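Local coordinates for protein DltD (Streptococcus thermophilus LMG 18311, PDB 7DXM), which probably acts in the D-alanylation of lipoteichoic acid, as a membrane-linked O-acyltransfer protein of the dlt operon with an SGNH-hydrolase-like fold, at residues Pro104-Lys109 with Tyr265-Tyr271; Asn236-Ile240 with Asn296-Tyr302; Asn262-Glu266 with Met309-Thr313. All blocks are in the same frame, centred on the assembly; numbering follows the deposited sequence.

Contact 1 of 3, residues Pro104-Lys109 with Tyr265-Tyr271; sequences PQWFTK and YEVSQEY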
loop_
_atom_site.group_PDB
_atom_site.type_symbol
_atom_site.label_atom_id
_atom_site.label_comp_id
_atom_site.label_asym_id
_atom_site.label_seq_id
_atom_site.Cartn_x
_atom_site.Cartn_y
_atom_site.Cartn_z
ATOM N N PRO A 104 7.611 -6.147 -1.402
ATOM C CA PRO A 104 8.499 -6.565 -2.507
ATOM C C PRO A 104 7.932 -7.715 -3.324
ATOM O O PRO A 104 8.265 -7.838 -4.512
ATOM C CB PRO A 104 9.806 -6.955 -1.794
ATOM C CG PRO A 104 9.736 -6.308 -0.471
ATOM C CD PRO A 104 8.265 -6.370 -0.103
ATOM N N GLN A 105 7.053 -8.527 -2.737
ATOM C CA GLN A 105 6.309 -9.547 -3.471
ATOM C C GLN A 105 5.559 -8.949 -4.654
ATOM O O GLN A 105 5.061 -9.682 -5.516
ATOM C CB GLN A 105 5.313 -10.252 -2.548
ATOM C CG GLN A 105 5.966 -11.084 -1.467
ATOM C CD GLN A 105 6.678 -10.221 -0.428
ATOM O OE1 GLN A 105 6.555 -8.979 -0.442
ATOM N NE2 GLN A 105 7.451 -10.867 0.459
ATOM N N TRP A 106 5.446 -7.619 -4.684
ATOM C CA TRP A 106 4.775 -6.971 -5.795
ATOM C C TRP A 106 5.568 -7.124 -7.067
ATOM O O TRP A 106 4.990 -7.207 -8.152
ATOM C CB TRP A 106 4.567 -5.483 -5.509
ATOM C CG TRP A 106 3.476 -5.199 -4.508
ATOM C CD1 TRP A 106 2.618 -6.106 -3.928
ATOM C CD2 TRP A 106 3.120 -3.919 -3.975
ATOM N NE1 TRP A 106 1.759 -5.462 -3.071
ATOM C CE2 TRP A 106 2.044 -4.120 -3.084
ATOM C CE3 TRP A 106 3.607 -2.623 -4.164
ATOM C CZ2 TRP A 106 1.450 -3.068 -2.384
ATOM C CZ3 TRP A 106 3.010 -1.578 -3.476
ATOM C CH2 TRP A 106 1.946 -1.808 -2.595
ATOM N N PHE A 107 6.884 -7.162 -6.954
ATOM C CA PHE A 107 7.732 -6.799 -8.084
ATOM C C PHE A 107 8.137 -7.995 -8.921
ATOM O O PHE A 107 9.279 -8.062 -9.378
ATOM C CB PHE A 107 8.959 -6.042 -7.577
ATOM C CG PHE A 107 8.645 -4.663 -7.048
ATOM C CD1 PHE A 107 8.045 -4.503 -5.819
ATOM C CD2 PHE A 107 8.945 -3.535 -7.797
ATOM C CE1 PHE A 107 7.753 -3.248 -5.350
ATOM C CE2 PHE A 107 8.653 -2.278 -7.336
ATOM C CZ PHE A 107 8.060 -2.130 -6.109
ATOM N N THR A 108 7.219 -8.934 -9.156
ATOM C CA THR A 108 7.448 -10.069 -10.046
ATOM C C THR A 108 7.385 -9.649 -11.526
ATOM O O THR A 108 6.956 -8.542 -11.882
ATOM C CB THR A 108 6.421 -11.154 -9.787
ATOM O OG1 THR A 108 5.137 -10.650 -10.170
ATOM C CG2 THR A 108 6.396 -11.513 -8.319
ATOM N N LYS A 109 7.811 -10.561 -12.406
ATOM C CA LYS A 109 7.916 -10.188 -13.813
ATOM C C LYS A 109 6.538 -10.015 -14.455
ATOM O O LYS A 109 6.310 -9.047 -15.196
ATOM C CB LYS A 109 8.753 -11.206 -14.593
ATOM C CG LYS A 109 8.955 -10.784 -16.067
ATOM C CD LYS A 109 9.384 -9.287 -16.211
ATOM C CE LYS A 109 8.615 -8.507 -17.317
ATOM N NZ LYS A 109 9.078 -7.078 -17.493
ATOM N N TYR A 265 12.524 -10.587 -7.691
ATOM C CA TYR A 265 11.704 -9.378 -7.706
ATOM C C TYR A 265 12.409 -8.201 -8.391
ATOM O O TYR A 265 12.006 -7.041 -8.203
ATOM C CB TYR A 265 11.319 -8.992 -6.285
ATOM C CG TYR A 265 10.610 -10.074 -5.541
ATOM C CD1 TYR A 265 9.436 -10.605 -6.033
ATOM C CD2 TYR A 265 11.087 -10.546 -4.323
ATOM C CE1 TYR A 265 8.752 -11.597 -5.343
ATOM C CE2 TYR A 265 10.408 -11.541 -3.624
ATOM C CZ TYR A 265 9.234 -12.061 -4.147
ATOM O OH TYR A 265 8.505 -13.034 -3.499
ATOM N N GLU A 266 13.462 -8.480 -9.174
ATOM C CA GLU A 266 14.328 -7.444 -9.715
ATOM C C GLU A 266 13.847 -6.895 -11.041
ATOM O O GLU A 266 14.225 -5.778 -11.413
ATOM C CB GLU A 266 15.733 -7.978 -9.912
ATOM C CG GLU A 266 16.547 -8.094 -8.645
ATOM C CD GLU A 266 18.025 -8.368 -8.937
ATOM O OE1 GLU A 266 18.584 -9.274 -8.280
ATOM O OE2 GLU A 266 18.615 -7.690 -9.819
ATOM N N VAL A 267 13.041 -7.653 -11.777
ATOM C CA VAL A 267 12.414 -7.166 -12.997
ATOM C C VAL A 267 10.909 -7.159 -12.773
ATOM O O VAL A 267 10.325 -8.191 -12.398
ATOM C CB VAL A 267 12.787 -8.020 -14.212
ATOM C CG1 VAL A 267 12.509 -7.253 -15.479
ATOM C CG2 VAL A 267 14.232 -8.418 -14.127
ATOM N N SER A 268 10.288 -5.997 -12.986
ATOM C CA SER A 268 8.853 -5.870 -12.814
ATOM C C SER A 268 8.370 -4.586 -13.463
ATOM O O SER A 268 9.077 -3.576 -13.467
ATOM C CB SER A 268 8.476 -5.864 -11.345
ATOM O OG SER A 268 7.072 -5.919 -11.237
ATOM N N GLN A 269 7.156 -4.635 -14.016
ATOM C CA GLN A 269 6.530 -3.390 -14.454
ATOM C C GLN A 269 6.110 -2.541 -13.267
ATOM O O GLN A 269 5.840 -1.339 -13.433
ATOM C CB GLN A 269 5.313 -3.682 -15.342
ATOM C CG GLN A 269 5.636 -3.916 -16.809
ATOM C CD GLN A 269 4.380 -4.044 -17.650
ATOM O OE1 GLN A 269 3.642 -5.049 -17.558
ATOM N NE2 GLN A 269 4.115 -3.014 -18.474
ATOM N N GLU A 270 6.053 -3.174 -12.087
ATOM C CA GLU A 270 5.670 -2.523 -10.846
ATOM C C GLU A 270 6.613 -1.381 -10.509
ATOM O O GLU A 270 6.216 -0.450 -9.809
ATOM C CB GLU A 270 5.631 -3.578 -9.739
ATOM C CG GLU A 270 5.413 -3.104 -8.318
ATOM C CD GLU A 270 4.057 -2.472 -8.075
ATOM O OE1 GLU A 270 3.126 -2.653 -8.902
ATOM O OE2 GLU A 270 3.929 -1.781 -7.043
ATOM N N TYR A 271 7.858 -1.429 -11.012
ATOM C CA TYR A 271 8.775 -0.291 -10.895
ATOM C C TYR A 271 8.187 0.954 -11.553
ATOM O O TYR A 271 8.129 2.028 -10.936
ATOM C CB TYR A 271 10.152 -0.659 -11.485
ATOM C CG TYR A 271 10.910 -1.694 -10.640
ATOM C CD1 TYR A 271 11.740 -1.309 -9.589
ATOM C CD2 TYR A 271 10.774 -3.043 -10.881
ATOM C CE1 TYR A 271 12.409 -2.252 -8.805
ATOM C CE2 TYR A 271 11.441 -3.985 -10.104
ATOM C CZ TYR A 271 12.258 -3.584 -9.073
ATOM O OH TYR A 271 12.904 -4.535 -8.312
#

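Contact 2 of 3, residues Asn236-Ile240 with Asn296-Tyr302; sequences NDFGI and NSKWMAY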
loop_
_atom_site.group_PDB
_atom_site.type_symbol
_atom_site.label_atom_id
_atom_site.label_comp_id
_atom_site.label_asym_id
_atom_site.label_seq_id
_atom_site.Cartn_x
_atom_site.Cartn_y
_atom_site.Cartn_z
ATOM N N ASN A 236 4.290 -24.750 14.955
ATOM C CA ASN A 236 5.341 -24.955 13.965
ATOM C C ASN A 236 6.640 -24.381 14.516
ATOM O O ASN A 236 6.707 -23.935 15.671
ATOM C CB ASN A 236 4.974 -24.316 12.627
ATOM C CG ASN A 236 4.671 -22.845 12.761
ATOM O OD1 ASN A 236 5.508 -21.990 12.448
ATOM N ND2 ASN A 236 3.468 -22.535 13.246
ATOM N N ASP A 237 7.669 -24.399 13.665
ATOM C CA ASP A 237 9.009 -23.938 13.979
ATOM C C ASP A 237 9.377 -22.693 13.197
ATOM O O ASP A 237 10.517 -22.222 13.298
ATOM C CB ASP A 237 10.033 -25.050 13.691
ATOM C CG ASP A 237 9.908 -26.230 14.653
ATOM O OD1 ASP A 237 9.406 -26.027 15.782
ATOM O OD2 ASP A 237 10.304 -27.361 14.282
ATOM N N PHE A 238 8.459 -22.162 12.400
ATOM C CA PHE A 238 8.739 -20.976 11.604
ATOM C C PHE A 238 8.364 -19.692 12.331
ATOM O O PHE A 238 8.652 -18.600 11.825
ATOM C CB PHE A 238 7.992 -21.055 10.271
ATOM C CG PHE A 238 8.598 -22.009 9.270
ATOM C CD1 PHE A 238 9.676 -21.611 8.464
ATOM C CD2 PHE A 238 8.074 -23.291 9.104
ATOM C CE1 PHE A 238 10.224 -22.484 7.521
ATOM C CE2 PHE A 238 8.618 -24.165 8.170
ATOM C CZ PHE A 238 9.689 -23.766 7.377
ATOM N N GLY A 239 7.752 -19.813 13.511
ATOM C CA GLY A 239 7.155 -18.694 14.208
ATOM C C GLY A 239 6.098 -18.047 13.344
ATOM O O GLY A 239 6.066 -16.822 13.209
ATOM N N ILE A 240 5.244 -18.866 12.732
ATOM C CA ILE A 240 4.156 -18.397 11.883
ATOM C C ILE A 240 2.855 -18.584 12.634
ATOM O O ILE A 240 2.658 -19.602 13.305
ATOM C CB ILE A 240 4.134 -19.134 10.535
ATOM C CG1 ILE A 240 5.350 -18.717 9.726
ATOM C CG2 ILE A 240 2.896 -18.774 9.782
ATOM C CD1 ILE A 240 5.470 -19.402 8.430
ATOM N N ASN A 296 10.236 -13.457 6.732
ATOM C CA ASN A 296 10.686 -14.442 7.707
ATOM C C ASN A 296 11.848 -15.198 7.095
ATOM O O ASN A 296 11.686 -15.846 6.056
ATOM C CB ASN A 296 9.544 -15.398 8.077
ATOM C CG ASN A 296 9.905 -16.342 9.207
ATOM O OD1 ASN A 296 11.071 -16.675 9.403
ATOM N ND2 ASN A 296 8.897 -16.792 9.946
ATOM N N SER A 297 13.028 -15.090 7.707
ATOM C CA SER A 297 14.220 -15.620 7.055
ATOM C C SER A 297 14.319 -17.138 7.199
ATOM O O SER A 297 14.872 -17.795 6.310
ATOM C CB SER A 297 15.451 -14.898 7.596
ATOM O OG SER A 297 15.245 -14.579 8.957
ATOM N N LYS A 298 13.785 -17.709 8.291
ATOM C CA LYS A 298 13.582 -19.155 8.372
ATOM C C LYS A 298 12.742 -19.674 7.199
ATOM O O LYS A 298 13.053 -20.708 6.578
ATOM C CB LYS A 298 12.879 -19.500 9.680
ATOM C CG LYS A 298 13.705 -19.346 10.925
ATOM C CD LYS A 298 12.888 -19.890 12.110
ATOM C CE LYS A 298 13.470 -19.535 13.479
ATOM N NZ LYS A 298 12.505 -19.900 14.571
ATOM N N TRP A 299 11.646 -18.969 6.906
ATOM C CA TRP A 299 10.837 -19.273 5.731
ATOM C C TRP A 299 11.656 -19.135 4.446
ATOM O O TRP A 299 11.650 -20.029 3.598
ATOM C CB TRP A 299 9.614 -18.351 5.719
ATOM C CG TRP A 299 8.588 -18.739 4.729
ATOM C CD1 TRP A 299 8.212 -18.051 3.604
ATOM C CD2 TRP A 299 7.794 -19.925 4.757
ATOM N NE1 TRP A 299 7.235 -18.749 2.931
ATOM C CE2 TRP A 299 6.960 -19.898 3.623
ATOM C CE3 TRP A 299 7.703 -21.007 5.634
ATOM C CZ2 TRP A 299 6.061 -20.908 3.348
ATOM C CZ3 TRP A 299 6.800 -22.011 5.352
ATOM C CH2 TRP A 299 5.995 -21.956 4.223
ATOM N N MET A 300 12.373 -18.020 4.288
ATOM C CA MET A 300 13.200 -17.831 3.095
ATOM C C MET A 300 14.193 -18.963 2.912
ATOM O O MET A 300 14.550 -19.312 1.778
ATOM C CB MET A 300 13.976 -16.525 3.189
ATOM C CG MET A 300 13.181 -15.299 3.461
ATOM S SD MET A 300 14.167 -13.972 2.770
ATOM C CE MET A 300 15.824 -14.547 3.167
ATOM N N ALA A 301 14.703 -19.489 4.021
ATOM C CA ALA A 301 15.559 -20.657 3.978
ATOM C C ALA A 301 14.794 -21.851 3.426
ATOM O O ALA A 301 15.262 -22.522 2.498
ATOM C CB ALA A 301 16.098 -20.948 5.378
ATOM N N TYR A 302 13.590 -22.109 3.960
ATOM C CA TYR A 302 12.871 -23.330 3.572
ATOM C C TYR A 302 12.378 -23.274 2.134
ATOM O O TYR A 302 12.250 -24.313 1.484
ATOM C CB TYR A 302 11.685 -23.616 4.506
ATOM C CG TYR A 302 11.617 -25.073 4.921
ATOM C CD1 TYR A 302 12.715 -25.651 5.601
ATOM C CD2 TYR A 302 10.480 -25.870 4.681
ATOM C CE1 TYR A 302 12.722 -26.997 6.020
ATOM C CE2 TYR A 302 10.435 -27.234 5.125
ATOM C CZ TYR A 302 11.586 -27.807 5.777
ATOM O OH TYR A 302 11.623 -29.153 6.205
#

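Contact 3 of 3, residues Asn262-Glu266 with Met309-Thr313; sequences NLSYE and MYDAT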
loop_
_atom_site.group_PDB
_atom_site.type_symbol
_atom_site.label_atom_id
_atom_site.label_comp_id
_atom_site.label_asym_id
_atom_site.label_seq_id
_atom_site.Cartn_x
_atom_site.Cartn_y
_atom_site.Cartn_z
ATOM N N ASN A 262 14.515 -19.914 -7.623
ATOM C CA ASN A 262 14.884 -19.049 -8.727
ATOM C C ASN A 262 14.040 -17.794 -8.831
ATOM O O ASN A 262 14.283 -16.989 -9.736
ATOM C CB ASN A 262 14.799 -19.827 -10.037
ATOM C CG ASN A 262 16.039 -20.627 -10.304
ATOM O OD1 ASN A 262 17.152 -20.081 -10.390
ATOM N ND2 ASN A 262 15.867 -21.940 -10.398
ATOM N N LEU A 263 13.074 -17.598 -7.929
ATOM C CA LEU A 263 12.182 -16.440 -7.990
ATOM C C LEU A 263 12.937 -15.142 -7.717
ATOM O O LEU A 263 13.737 -15.060 -6.779
ATOM C CB LEU A 263 11.044 -16.608 -6.981
ATOM C CG LEU A 263 10.105 -15.414 -6.748
ATOM C CD1 LEU A 263 9.653 -14.806 -8.075
ATOM C CD2 LEU A 263 8.912 -15.775 -5.825
ATOM N N SER A 264 12.666 -14.121 -8.525
ATOM C CA SER A 264 13.274 -12.806 -8.363
ATOM C C SER A 264 12.203 -11.712 -8.344
ATOM O O SER A 264 11.108 -11.877 -8.893
ATOM C CB SER A 264 14.278 -12.549 -9.481
ATOM O OG SER A 264 14.598 -11.179 -9.584
ATOM N N TYR A 265 12.524 -10.587 -7.691
ATOM C CA TYR A 265 11.704 -9.378 -7.706
ATOM C C TYR A 265 12.409 -8.201 -8.391
ATOM O O TYR A 265 12.006 -7.041 -8.203
ATOM C CB TYR A 265 11.319 -8.992 -6.285
ATOM C CG TYR A 265 10.610 -10.074 -5.541
ATOM C CD1 TYR A 265 9.436 -10.605 -6.033
ATOM C CD2 TYR A 265 11.087 -10.546 -4.323
ATOM C CE1 TYR A 265 8.752 -11.597 -5.343
ATOM C CE2 TYR A 265 10.408 -11.541 -3.624
ATOM C CZ TYR A 265 9.234 -12.061 -4.147
ATOM O OH TYR A 265 8.505 -13.034 -3.499
ATOM N N GLU A 266 13.462 -8.480 -9.174
ATOM C CA GLU A 266 14.328 -7.444 -9.715
ATOM C C GLU A 266 13.847 -6.895 -11.041
ATOM O O GLU A 266 14.225 -5.778 -11.413
ATOM C CB GLU A 266 15.733 -7.978 -9.912
ATOM C CG GLU A 266 16.547 -8.094 -8.645
ATOM C CD GLU A 266 18.025 -8.368 -8.937
ATOM O OE1 GLU A 266 18.584 -9.274 -8.280
ATOM O OE2 GLU A 266 18.615 -7.690 -9.819
ATOM N N MET A 309 19.045 -11.458 -3.597
ATOM C CA MET A 309 18.118 -10.930 -4.588
ATOM C C MET A 309 17.183 -9.914 -3.946
ATOM O O MET A 309 16.947 -8.830 -4.496
ATOM C CB MET A 309 17.325 -12.076 -5.211
ATOM C CG MET A 309 16.215 -11.610 -6.149
ATOM S SD MET A 309 14.642 -11.312 -5.309
ATOM C CE MET A 309 14.547 -12.746 -4.244
ATOM N N TYR A 310 16.604 -10.288 -2.798
ATOM C CA TYR A 310 15.823 -9.368 -1.986
ATOM C C TYR A 310 16.584 -8.072 -1.769
ATOM O O TYR A 310 16.036 -6.974 -1.931
ATOM C CB TYR A 310 15.501 -10.040 -0.653
ATOM C CG TYR A 310 14.181 -9.663 -0.039
ATOM C CD1 TYR A 310 12.987 -10.168 -0.540
ATOM C CD2 TYR A 310 14.125 -8.815 1.065
ATOM C CE1 TYR A 310 11.766 -9.834 0.037
ATOM C CE2 TYR A 310 12.910 -8.472 1.650
ATOM C CZ TYR A 310 11.734 -8.984 1.131
ATOM O OH TYR A 310 10.527 -8.655 1.715
ATOM N N ASP A 311 17.870 -8.192 -1.421
ATOM C CA ASP A 311 18.671 -7.021 -1.093
ATOM C C ASP A 311 18.889 -6.139 -2.321
ATOM O O ASP A 311 18.822 -4.905 -2.230
ATOM C CB ASP A 311 19.998 -7.466 -0.470
ATOM C CG ASP A 311 19.827 -8.072 0.944
ATOM O OD1 ASP A 311 18.778 -7.830 1.598
ATOM O OD2 ASP A 311 20.758 -8.782 1.409
ATOM N N ALA A 312 19.106 -6.753 -3.484
ATOM C CA ALA A 312 19.244 -5.974 -4.716
ATOM C C ALA A 312 17.928 -5.302 -5.106
ATOM O O ALA A 312 17.923 -4.165 -5.606
ATOM C CB ALA A 312 19.744 -6.871 -5.847
ATOM N N THR A 313 16.803 -5.998 -4.881
ATOM C CA THR A 313 15.487 -5.410 -5.122
ATOM C C THR A 313 15.288 -4.167 -4.280
ATOM O O THR A 313 14.959 -3.090 -4.808
ATOM C CB THR A 313 14.380 -6.422 -4.821
ATOM O OG1 THR A 313 14.695 -7.692 -5.386
ATOM C CG2 THR A 313 13.062 -5.936 -5.358
#

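Contact 1 of 3, residues Pro104-Lys109 with Tyr265-Tyr271
This is a loop-to-loop contact just after the central strand of the parallel sheet, consistent with an SGNH-hydrolase-like fold. Residues 104-109 follow that strand, 97-101, and residues 265-271 lead into helix 270-283. Together they bury 630 Å². Phe-107 is the central side chain. Its ring edge points at the face of Tyr-271 in an edge-to-face pair, with centroids 4.7 Å apart and planes at 64°. Glu-270 CG covers one face of the Phe-107 ring, 3.4 Å from its centroid, a CH-pi contact. Glu-270 OE2 is hydrogen-bonded to Ser-79 OG. Tyr-265 lies against the backbone of the 3-10 turn, with Pro-104 O 3.4 Å from its CD1 and over the ring face. Ser-268 links the two loops. Its OG donates to Thr-108 O at 2.7 Å and accepts from Glu-270 N at 3.0 Å, a capping bond in the turn that leads into helix 270-283. Tyr-271 OH donates to Tyr-265 O at 2.7 Å and so closes its own loop. Helix 307-322 lies alongside: its Tyr-310 touches Pro-104, its Thr-313 touches Tyr-265 and Tyr-271, and its Lys-316 makes a cation-pi contact with Tyr-271.

Contact 2 of 3, residues Asn236-Ile240 with Asn296-Tyr302
An Asx turn opens the first segment, which joins helix 218-231 to helix 242-249 and packs on the start of helix 297-303. Asn-236 OD1 accepts from Phe-238 N at 3.0 Å and from Ile-240 N at 3.1 Å. Its ND2 donates to Ile-240 O, also at 3.0 Å. The Asn-236 side chain thus bonds to the backbone of both Phe-238 and Ile-240. Asp-237 offers only its backbone across the contact: its O accepts a weak hydrogen bond of 3.3 Å from Lys-298 NZ. Phe-238 is the main apolar residue and forms an aromatic cluster with Trp-299 and Tyr-302. The edge of Trp-299 meets the face of Phe-238, with the centroid of its six-membered ring 4.8 Å from that of Phe-238. The edge of Phe-238 in turn points at the face of Tyr-302, an offset edge-to-face pair with centroids 5.2 Å apart. Gly-239 has a positive phi, which favours glycine and lets the chain turn. Ile-240 then points toward the helix, and its CD1 lies 3.9 Å from Trp-299 CE3. Leu-249 of helix 242-249 touches both of these side chains. Asn-296 is the N-cap of helix 297-303. Its backbone is hydrogen-bonded to Thr-345, next to Asp-344 of a possible catalytic triad. Its OD1 accepts a weak bond of 3.4 Å from Trp-299 N, while its ND2 donates to Phe-238 O at 2.6 Å.

Contact 3 of 3, residues Asn262-Glu266 with Met309-Thr313
Met-309 lays its thioether beside the ring of Tyr-265, a Met-aromatic contact between helix 307-322 and the loop that leads to helix 270-283. The sulfur sits obliquely, 4.8 Å from the ring centroid and 3.8 Å from Tyr-265 CD2. It also faces the loop backbone: Tyr-265 N donates a weak hydrogen bond to Met-309 SD at 3.3 Å. The methyl group continues along the loop, with Met-309 CE 3.5 Å from Leu-263 O. The loop itself bends in an ST turn, where Ser-264 OG accepts from Glu-266 N at 3.0 Å. The turn takes the loop from beside Met-309 to beside Thr-313, one helical turn further along the helix. The CA atoms of Ser-264 and Met-309 are 6.4 Å apart, and those of Glu-266 and Thr-313 are 5.2 Å apart. Glu-266 extends over the helix surface, and its OE1 lies 3.6 Å from Ala-312 CB. Its backbone O is hydrogen-bonded to Lys-316 NZ of the same helix. Tyr-310 makes a lighter contact, edge against edge, with its CD1 4.2 Å from Tyr-265 CE2. The hydroxyl of Tyr-310 is hydrogen-bonded to Pro-293 O, just after strand 287-292. The contact buries 340 Å² in all, and backbone and carboxylate atoms of the loop meet apolar side-chain atoms of the helix. Thr-313 turns its hydroxyl back to its own helix, where OG1 donates to Met-309 O at 2.7 Å. Its methyl CG2 faces the loop, 3.6 Å from Tyr-265 CB.

Overall arrangement
Contacts 1 and 3 share Tyr-265 and Glu-266, and their centres are 9 Å apart. They also touch directly: Tyr-271 OH lies 3.3 Å from Thr-313 CG2, and Pro-104 CG lies 3.3 Å from Tyr-310 OH. Residues 262-271 therefore run between the loop after strand 97-101 and helix 307-322. Contact 2 touches neither. Its nearest atoms are about 7 Å from contact 1 and about 5 Å from contact 3, with centres 23 and 18 Å away. Helices 297-303 and 307-322 follow each other in sequence and connect contacts 2 and 3. Ser-46, His-347 and Asp-344 match a possible catalytic triad. The side chains of Trp-106 and Ile-240 lie near these residues without touching them.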